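Local coordinates for protein glycoside Hydrolase (Bacteroides uniformis, PDB 5T99) that probably hydrolyses beta-galactosidic linkages of agarose-derived oligosaccharides as a family 2 glycoside hydrolase, and binds the inhibitor galacto-isofagomine, at residues K56-P68 / W162-L174. Sequence-based numbering, arbitrary orientation.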
ATOM      1  N   LYS A  56      -9.435  21.151  16.834  1.00 34.58           N
ATOM      2  CA  LYS A  56      -9.492  19.877  17.557  1.00 34.56           C
ATOM      3  C   LYS A  56      -9.731  18.723  16.589  1.00 33.46           C
ATOM      4  O   LYS A  56     -10.655  18.765  15.767  1.00 31.54           O
ATOM      5  CB  LYS A  56     -10.580  19.916  18.632  1.00 35.91           C
ATOM      6  CG  LYS A  56     -10.116  20.609  19.902  1.00 38.01           C
ATOM      7  CD  LYS A  56     -11.236  20.789  20.906  1.00 39.49           C
ATOM      8  CE  LYS A  56     -12.162  21.927  20.502  1.00 40.55           C
ATOM      9  NZ  LYS A  56     -13.137  22.222  21.586  1.00 41.26           N
ATOM     10  N   LEU A  57      -8.897  17.692  16.705  1.00 33.23           N
ATOM     11  CA  LEU A  57      -8.948  16.542  15.809  1.00 33.12           C
ATOM     12  C   LEU A  57      -8.358  15.289  16.448  1.00 31.41           C
ATOM     13  O   LEU A  57      -7.613  15.368  17.436  1.00 31.94           O
ATOM     14  CB  LEU A  57      -8.268  16.860  14.464  1.00 35.29           C
ATOM     15  CG  LEU A  57      -6.756  17.132  14.327  1.00 38.38           C
ATOM     16  CD1 LEU A  57      -6.168  17.869  15.519  1.00 41.32           C
ATOM     17  CD2 LEU A  57      -5.939  15.876  14.083  1.00 39.83           C
ATOM     18  N   ASN A  58      -8.732  14.137  15.886  1.00 29.07           N
ATOM     19  CA  ASN A  58      -8.116  12.845  16.210  1.00 27.39           C
ATOM     20  C   ASN A  58      -7.140  12.429  15.101  1.00 26.07           C
ATOM     21  O   ASN A  58      -7.389  12.656  13.922  1.00 24.51           O
ATOM     22  CB  ASN A  58      -9.176  11.755  16.390  1.00 26.34           C
ATOM     23  CG  ASN A  58     -10.159  12.058  17.509  1.00 26.62           C
ATOM     24  OD1 ASN A  58      -9.890  12.856  18.420  1.00 25.45           O
ATOM     25  ND2 ASN A  58     -11.314  11.407  17.451  1.00 26.39           N
ATOM     26  N   LEU A  59      -6.034  11.809  15.510  1.00 25.08           N
ATOM     27  CA  LEU A  59      -5.040  11.261  14.590  1.00 23.93           C
ATOM     28  C   LEU A  59      -5.560   9.894  14.130  1.00 23.26           C
ATOM     29  O   LEU A  59      -6.436   9.339  14.792  1.00 22.20           O
ATOM     30  CB  LEU A  59      -3.687  11.116  15.306  1.00 23.24           C
ATOM     31  CG  LEU A  59      -3.144  12.365  16.005  1.00 22.80           C
ATOM     32  CD1 LEU A  59      -1.831  12.050  16.694  1.00 22.55           C
ATOM     33  CD2 LEU A  59      -2.977  13.507  15.015  1.00 23.37           C
ATOM     34  N   PRO A  60      -5.056   9.338  13.025  1.00 22.56           N
ATOM     35  CA  PRO A  60      -4.025   9.943  12.158  1.00 22.74           C
ATOM     36  C   PRO A  60      -4.551  11.091  11.300  1.00 22.49           C
ATOM     37  O   PRO A  60      -5.752  11.176  11.057  1.00 22.36           O
ATOM     38  CB  PRO A  60      -3.589   8.771  11.275  1.00 22.34           C
ATOM     39  CG  PRO A  60      -4.784   7.876  11.211  1.00 22.16           C
ATOM     40  CD  PRO A  60      -5.642   8.130  12.422  1.00 21.78           C
ATOM     41  N   HIS A  61      -3.640  11.945  10.845  1.00 22.84           N
ATOM     42  CA  HIS A  61      -3.989  13.216  10.187  1.00 23.12           C
ATOM     43  C   HIS A  61      -2.952  13.622   9.125  1.00 22.13           C
ATOM     44  O   HIS A  61      -1.748  13.712   9.411  1.00 21.14           O
ATOM     45  CB  HIS A  61      -4.109  14.311  11.264  1.00 23.65           C
ATOM     46  CG  HIS A  61      -4.332  15.695  10.728  1.00 24.50           C
ATOM     47  ND1 HIS A  61      -5.440  16.041   9.983  1.00 25.49           N
ATOM     48  CD2 HIS A  61      -3.611  16.830  10.873  1.00 24.95           C
ATOM     49  CE1 HIS A  61      -5.377  17.324   9.675  1.00 26.24           C
ATOM     50  NE2 HIS A  61      -4.272  17.824  10.198  1.00 26.61           N
ATOM     51  N   ASP A  62      -3.442  13.858   7.913  1.00 21.35           N
ATOM     52  CA  ASP A  62      -2.674  14.448   6.817  1.00 21.62           C
ATOM     53  C   ASP A  62      -3.252  15.842   6.595  1.00 22.22           C
ATOM     54  O   ASP A  62      -4.362  15.964   6.072  1.00 22.72           O
ATOM     55  CB  ASP A  62      -2.864  13.575   5.568  1.00 21.77           C
ATOM     56  CG  ASP A  62      -2.080  14.058   4.343  1.00 21.99           C
ATOM     57  OD1 ASP A  62      -1.186  14.943   4.461  1.00 22.31           O
ATOM     58  OD2 ASP A  62      -2.373  13.503   3.250  1.00 20.25           O
ATOM     59  N   TRP A  63      -2.544  16.897   7.006  1.00 22.77           N
ATOM     60  CA  TRP A  63      -3.035  18.262   6.740  1.00 23.52           C
ATOM     61  C   TRP A  63      -2.913  18.673   5.266  1.00 24.55           C
ATOM     62  O   TRP A  63      -3.625  19.566   4.833  1.00 23.25           O
ATOM     63  CB  TRP A  63      -2.399  19.311   7.670  1.00 23.24           C
ATOM     64  CG  TRP A  63      -1.079  19.902   7.226  1.00 22.97           C
ATOM     65  CD1 TRP A  63      -0.850  20.699   6.133  1.00 22.56           C
ATOM     66  CD2 TRP A  63       0.181  19.769   7.891  1.00 22.01           C
ATOM     67  NE1 TRP A  63       0.470  21.053   6.080  1.00 22.31           N
ATOM     68  CE2 TRP A  63       1.128  20.502   7.145  1.00 22.03           C
ATOM     69  CE3 TRP A  63       0.602  19.100   9.046  1.00 21.89           C
ATOM     70  CZ2 TRP A  63       2.473  20.588   7.514  1.00 22.00           C
ATOM     71  CZ3 TRP A  63       1.939  19.187   9.420  1.00 21.98           C
ATOM     72  CH2 TRP A  63       2.858  19.932   8.657  1.00 22.22           C
ATOM     73  N   ALA A  64      -2.021  18.026   4.507  1.00 26.64           N
ATOM     74  CA  ALA A  64      -1.725  18.442   3.128  1.00 27.96           C
ATOM     75  C   ALA A  64      -2.827  18.136   2.122  1.00 30.01           C
ATOM     76  O   ALA A  64      -2.859  18.741   1.057  1.00 31.85           O
ATOM     77  CB  ALA A  64      -0.411  17.836   2.652  1.00 27.87           C
ATOM     78  N   ILE A  65      -3.709  17.194   2.446  1.00 31.03           N
ATOM     79  CA  ILE A  65      -4.831  16.825   1.565  1.00 31.59           C
ATOM     80  C   ILE A  65      -6.009  17.820   1.622  1.00 35.02           C
ATOM     81  O   ILE A  65      -6.928  17.728   0.816  1.00 35.21           O
ATOM     82  CB  ILE A  65      -5.310  15.379   1.894  1.00 30.33           C
ATOM     83  CG1 ILE A  65      -6.126  14.747   0.754  1.00 29.12           C
ATOM     84  CG2 ILE A  65      -6.097  15.340   3.204  1.00 30.54           C
ATOM     85  CD1 ILE A  65      -5.394  14.630  -0.565  1.00 28.99           C
ATOM     86  N   GLU A  66      -5.964  18.779   2.551  1.00 40.34           N
ATOM     87  CA  GLU A  66      -7.074  19.706   2.820  1.00 44.43           C
ATOM     88  C   GLU A  66      -7.018  21.065   2.087  1.00 50.97           C
ATOM     89  O   GLU A  66      -8.068  21.601   1.748  1.00 50.98           O
ATOM     90  CB  GLU A  66      -7.143  19.981   4.333  1.00 43.67           C
ATOM     91  CG  GLU A  66      -7.299  18.734   5.199  1.00 43.04           C
ATOM     92  CD  GLU A  66      -7.170  18.997   6.691  1.00 42.17           C
ATOM     93  OE1 GLU A  66      -7.683  18.184   7.486  1.00 40.00           O
ATOM     94  OE2 GLU A  66      -6.552  20.002   7.091  1.00 42.58           O
ATOM     95  N   GLY A  67      -5.810  21.596   1.841  1.00 60.14           N
ATOM     96  CA  GLY A  67      -5.568  23.043   1.585  1.00 66.74           C
ATOM     97  C   GLY A  67      -6.277  23.746   0.420  1.00 76.14           C
ATOM     98  O   GLY A  67      -7.283  24.433   0.642  1.00 75.74           O
ATOM     99  N   PRO A  68      -5.730  23.642  -0.816  1.00 81.81           N
ATOM    100  CA  PRO A  68      -6.498  24.044  -2.009  1.00 81.07           C
ATOM    101  C   PRO A  68      -7.766  23.195  -2.206  1.00 83.38           C
ATOM    102  O   PRO A  68      -8.252  23.034  -3.328  1.00 81.35           O
ATOM    103  CB  PRO A  68      -5.502  23.823  -3.158  1.00 81.00           C
ATOM    104  CG  PRO A  68      -4.164  23.979  -2.527  1.00 80.71           C
ATOM    105  CD  PRO A  68      -4.305  23.426  -1.136  1.00 80.61           C
ATOM    106  N   TRP A 162       7.263  12.284  -4.885  1.00 23.69           N
ATOM    107  CA  TRP A 162       5.831  11.972  -4.942  1.00 22.74           C
ATOM    108  C   TRP A 162       5.166  12.631  -3.749  1.00 22.10           C
ATOM    109  O   TRP A 162       5.852  13.148  -2.874  1.00 22.38           O
ATOM    110  CB  TRP A 162       5.608  10.453  -4.900  1.00 22.70           C
ATOM    111  CG  TRP A 162       6.174   9.795  -3.672  1.00 22.58           C
ATOM    112  CD1 TRP A 162       5.527   9.550  -2.501  1.00 22.88           C
ATOM    113  CD2 TRP A 162       7.512   9.333  -3.495  1.00 22.47           C
ATOM    114  NE1 TRP A 162       6.375   8.948  -1.604  1.00 22.81           N
ATOM    115  CE2 TRP A 162       7.602   8.801  -2.190  1.00 22.61           C
ATOM    116  CE3 TRP A 162       8.638   9.292  -4.321  1.00 22.75           C
ATOM    117  CZ2 TRP A 162       8.777   8.239  -1.688  1.00 22.83           C
ATOM    118  CZ3 TRP A 162       9.812   8.731  -3.821  1.00 23.15           C
ATOM    119  CH2 TRP A 162       9.866   8.211  -2.512  1.00 22.85           C
ATOM    120  N   TYR A 163       3.839  12.595  -3.708  1.00 21.53           N
ATOM    121  CA  TYR A 163       3.081  13.179  -2.599  1.00 21.16           C
ATOM    122  C   TYR A 163       3.372  12.419  -1.300  1.00 20.97           C
ATOM    123  O   TYR A 163       3.047  11.230  -1.200  1.00 20.47           O
ATOM    124  CB  TYR A 163       1.582  13.129  -2.888  1.00 20.75           C
ATOM    125  CG  TYR A 163       0.712  13.630  -1.771  1.00 20.45           C
ATOM    126  CD1 TYR A 163       0.522  14.989  -1.591  1.00 21.12           C
ATOM    127  CD2 TYR A 163       0.072  12.753  -0.897  1.00 20.38           C
ATOM    128  CE1 TYR A 163      -0.272  15.478  -0.566  1.00 21.00           C
ATOM    129  CE2 TYR A 163      -0.729  13.231   0.136  1.00 20.75           C
ATOM    130  CZ  TYR A 163      -0.900  14.604   0.287  1.00 20.80           C
ATOM    131  OH  TYR A 163      -1.680  15.137   1.279  1.00 20.66           O
ATOM    132  N   PRO A 164       3.978  13.096  -0.313  1.00 20.43           N
ATOM    133  CA  PRO A 164       4.273  12.453   0.969  1.00 20.30           C
ATOM    134  C   PRO A 164       3.178  12.565   2.022  1.00 19.69           C
ATOM    135  O   PRO A 164       3.166  11.769   2.975  1.00 19.01           O
ATOM    136  CB  PRO A 164       5.501  13.216   1.452  1.00 20.56           C
ATOM    137  CG  PRO A 164       5.302  14.594   0.921  1.00 20.70           C
ATOM    138  CD  PRO A 164       4.497  14.474  -0.352  1.00 20.47           C
ATOM    139  N   GLY A 165       2.290  13.547   1.869  1.00 19.12           N
ATOM    140  CA  GLY A 165       1.434  13.988   2.975  1.00 19.32           C
ATOM    141  C   GLY A 165       2.226  14.855   3.946  1.00 19.31           C
ATOM    142  O   GLY A 165       3.429  15.059   3.770  1.00 19.54           O
ATOM    143  N   ALA A 166       1.547  15.376   4.962  1.00 19.07           N
ATOM    144  CA  ALA A 166       2.201  16.150   6.023  1.00 19.39           C
ATOM    145  C   ALA A 166       1.379  16.035   7.286  1.00 19.67           C
ATOM    146  O   ALA A 166       0.161  16.211   7.251  1.00 20.78           O
ATOM    147  CB  ALA A 166       2.341  17.610   5.621  1.00 19.41           C
ATOM    148  N   GLY A 167       2.034  15.734   8.399  1.00 19.96           N
ATOM    149  CA  GLY A 167       1.327  15.524   9.669  1.00 19.77           C
ATOM    150  C   GLY A 167       1.643  14.203  10.336  1.00 19.20           C
ATOM    151  O   GLY A 167       2.423  13.409   9.821  1.00 19.23           O
ATOM    152  N   ILE A 168       1.010  13.967  11.480  1.00 19.01           N
ATOM    153  CA  ILE A 168       1.107  12.696  12.181  1.00 19.09           C
ATOM    154  C   ILE A 168       0.096  11.796  11.484  1.00 18.71           C
ATOM    155  O   ILE A 168      -1.029  11.614  11.950  1.00 18.12           O
ATOM    156  CB  ILE A 168       0.846  12.832  13.699  1.00 19.67           C
ATOM    157  CG1 ILE A 168       1.773  13.911  14.298  1.00 20.07           C
ATOM    158  CG2 ILE A 168       1.063  11.486  14.379  1.00 19.11           C
ATOM    159  CD1 ILE A 168       1.547  14.204  15.770  1.00 20.60           C
ATOM    160  N   TYR A 169       0.537  11.271  10.339  1.00 18.67           N
ATOM    161  CA  TYR A 169      -0.292  10.549   9.369  1.00 18.62           C
ATOM    162  C   TYR A 169      -0.472   9.051   9.668  1.00 19.22           C
ATOM    163  O   TYR A 169      -1.215   8.351   8.950  1.00 19.13           O
ATOM    164  CB  TYR A 169       0.286  10.733   7.953  1.00 18.84           C
ATOM    165  CG  TYR A 169       1.534   9.910   7.641  1.00 19.22           C
ATOM    166  CD1 TYR A 169       1.487   8.834   6.752  1.00 19.42           C
ATOM    167  CD2 TYR A 169       2.768  10.211   8.231  1.00 19.25           C
ATOM    168  CE1 TYR A 169       2.625   8.076   6.476  1.00 19.42           C
ATOM    169  CE2 TYR A 169       3.898   9.471   7.963  1.00 19.14           C
ATOM    170  CZ  TYR A 169       3.830   8.401   7.095  1.00 19.17           C
ATOM    171  OH  TYR A 169       4.969   7.668   6.844  1.00 18.73           O
ATOM    172  N   ARG A 170       0.222   8.548  10.692  1.00 19.23           N
ATOM    173  CA  ARG A 170       0.068   7.154  11.138  1.00 19.62           C
ATOM    174  C   ARG A 170      -0.291   7.131  12.610  1.00 19.68           C
ATOM    175  O   ARG A 170      -0.181   8.150  13.300  1.00 20.18           O
ATOM    176  CB  ARG A 170       1.352   6.351  10.906  1.00 19.80           C
ATOM    177  CG  ARG A 170       1.723   6.151   9.440  1.00 19.73           C
ATOM    178  CD  ARG A 170       2.849   5.145   9.307  1.00 19.43           C
ATOM    179  NE  ARG A 170       3.245   4.938   7.910  1.00 18.91           N
ATOM    180  CZ  ARG A 170       4.449   4.527   7.507  1.00 18.57           C
ATOM    181  NH1 ARG A 170       5.433   4.292   8.383  1.00 18.69           N
ATOM    182  NH2 ARG A 170       4.692   4.388   6.204  1.00 18.57           N
ATOM    183  N   ASN A 171      -0.704   5.960  13.093  1.00 19.42           N
ATOM    184  CA  ASN A 171      -1.226   5.841  14.450  1.00 19.09           C
ATOM    185  C   ASN A 171      -0.167   6.156  15.507  1.00 18.97           C
ATOM    186  O   ASN A 171       1.044   6.081  15.252  1.00 17.86           O
ATOM    187  CB  ASN A 171      -1.798   4.445  14.701  1.00 19.31           C
ATOM    188  CG  ASN A 171      -2.969   4.106  13.797  1.00 19.40           C
ATOM    189  OD1 ASN A 171      -2.950   3.081  13.109  1.00 21.00           O
ATOM    190  ND2 ASN A 171      -3.988   4.947  13.791  1.00 18.70           N
ATOM    191  N   VAL A 172      -0.658   6.519  16.688  1.00 19.53           N
ATOM    192  CA  VAL A 172       0.168   6.828  17.846  1.00 20.08           C
ATOM    193  C   VAL A 172      -0.287   5.909  18.971  1.00 20.49           C
ATOM    194  O   VAL A 172      -1.483   5.650  19.105  1.00 20.80           O
ATOM    195  CB  VAL A 172       0.027   8.316  18.240  1.00 20.60           C
ATOM    196  CG1 VAL A 172       0.915   8.652  19.430  1.00 21.13           C
ATOM    197  CG2 VAL A 172       0.392   9.211  17.057  1.00 20.86           C
ATOM    198  N   TRP A 173       0.657   5.421  19.772  1.00 20.72           N
ATOM    199  CA  TRP A 173       0.373   4.396  20.784  1.00 21.56           C
ATOM    200  C   TRP A 173       0.904   4.781  22.167  1.00 22.75           C
ATOM    201  O   TRP A 173       2.017   5.279  22.286  1.00 23.78           O
ATOM    202  CB  TRP A 173       0.967   3.051  20.355  1.00 20.89           C
ATOM    203  CG  TRP A 173       0.467   2.624  19.027  1.00 20.39           C
ATOM    204  CD1 TRP A 173       1.066   2.840  17.827  1.00 20.26           C
ATOM    205  CD2 TRP A 173      -0.770   1.962  18.746  1.00 20.25           C
ATOM    206  NE1 TRP A 173       0.294   2.338  16.818  1.00 20.51           N
ATOM    207  CE2 TRP A 173      -0.843   1.793  17.350  1.00 20.20           C
ATOM    208  CE3 TRP A 173      -1.826   1.496  19.540  1.00 20.24           C
ATOM    209  CZ2 TRP A 173      -1.923   1.164  16.723  1.00 20.14           C
ATOM    210  CZ3 TRP A 173      -2.912   0.874  18.919  1.00 20.31           C
ATOM    211  CH2 TRP A 173      -2.943   0.706  17.520  1.00 20.51           C
ATOM    212  N   LEU A 174       0.087   4.558  23.190  1.00 22.99           N
ATOM    213  CA  LEU A 174       0.503   4.679  24.577  1.00 23.91           C
ATOM    214  C   LEU A 174       0.841   3.288  25.105  1.00 23.25           C
ATOM    215  O   LEU A 174       0.041   2.369  24.970  1.00 22.77           O
ATOM    216  CB  LEU A 174      -0.627   5.300  25.410  1.00 24.98           C
ATOM    217  CG  LEU A 174      -0.468   5.320  26.936  1.00 25.79           C
ATOM    218  CD1 LEU A 174       0.604   6.316  27.343  1.00 25.29           C
ATOM    219  CD2 LEU A 174      -1.813   5.631  27.589  1.00 26.28           C
TER
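D62 and Y163 approach from opposite directions: the phenol OH of Y163 donates to D62 OD2 at 2.7 Å, from the syn side and 23° out of the carboxylate plane, while OD2 lies near the plane of the tyrosine ring. Followed outward, the D62 side chain leaves CB with CG anti to the backbone N (chi1 -178°), which extends the carboxylate to the backbone of G165 and A166. There D62 CG passes 3.8 Å from G165 CA. D62 OD1 takes two backbone N-H groups from opposite faces of its plane: A166 N across the contact at 2.8 Å, and A64 N, the latter closing an Asx turn. OD2 has a second donor in A323 N, so four hydrogen bonds hold this buried carboxylate. With an alanine here, the Y163 hydroxyl and the A166 amide would probably lose their acceptor, and the turn at A64 would no longer be tied. Both segments are mostly loop and belong to the family 2 sugar-binding domain, a beta-sandwich: 56-68 starts on edge strand 55-57 of one sheet, and 162-174 ends in strand 172-177 of the other. Two bonds join backbone to backbone, from W63 N to A166 O at 2.8 Å and from H61 N to I168 O. Over one face of W63, A166 CB stands 3.6 Å from the six-membered ring centroid and 16° off its normal, a CH-pi contact. G167 comes so close to H61 O that a CB there would clash. Earlier in the chain, just after a cis peptide, P60 CB rests 3.3 Å from Y169 O; L59 CD1 touches both I168 CG2 and V172 CG2, the second at 3.6 Å, with Y88 of strand 86-93 also touching L59.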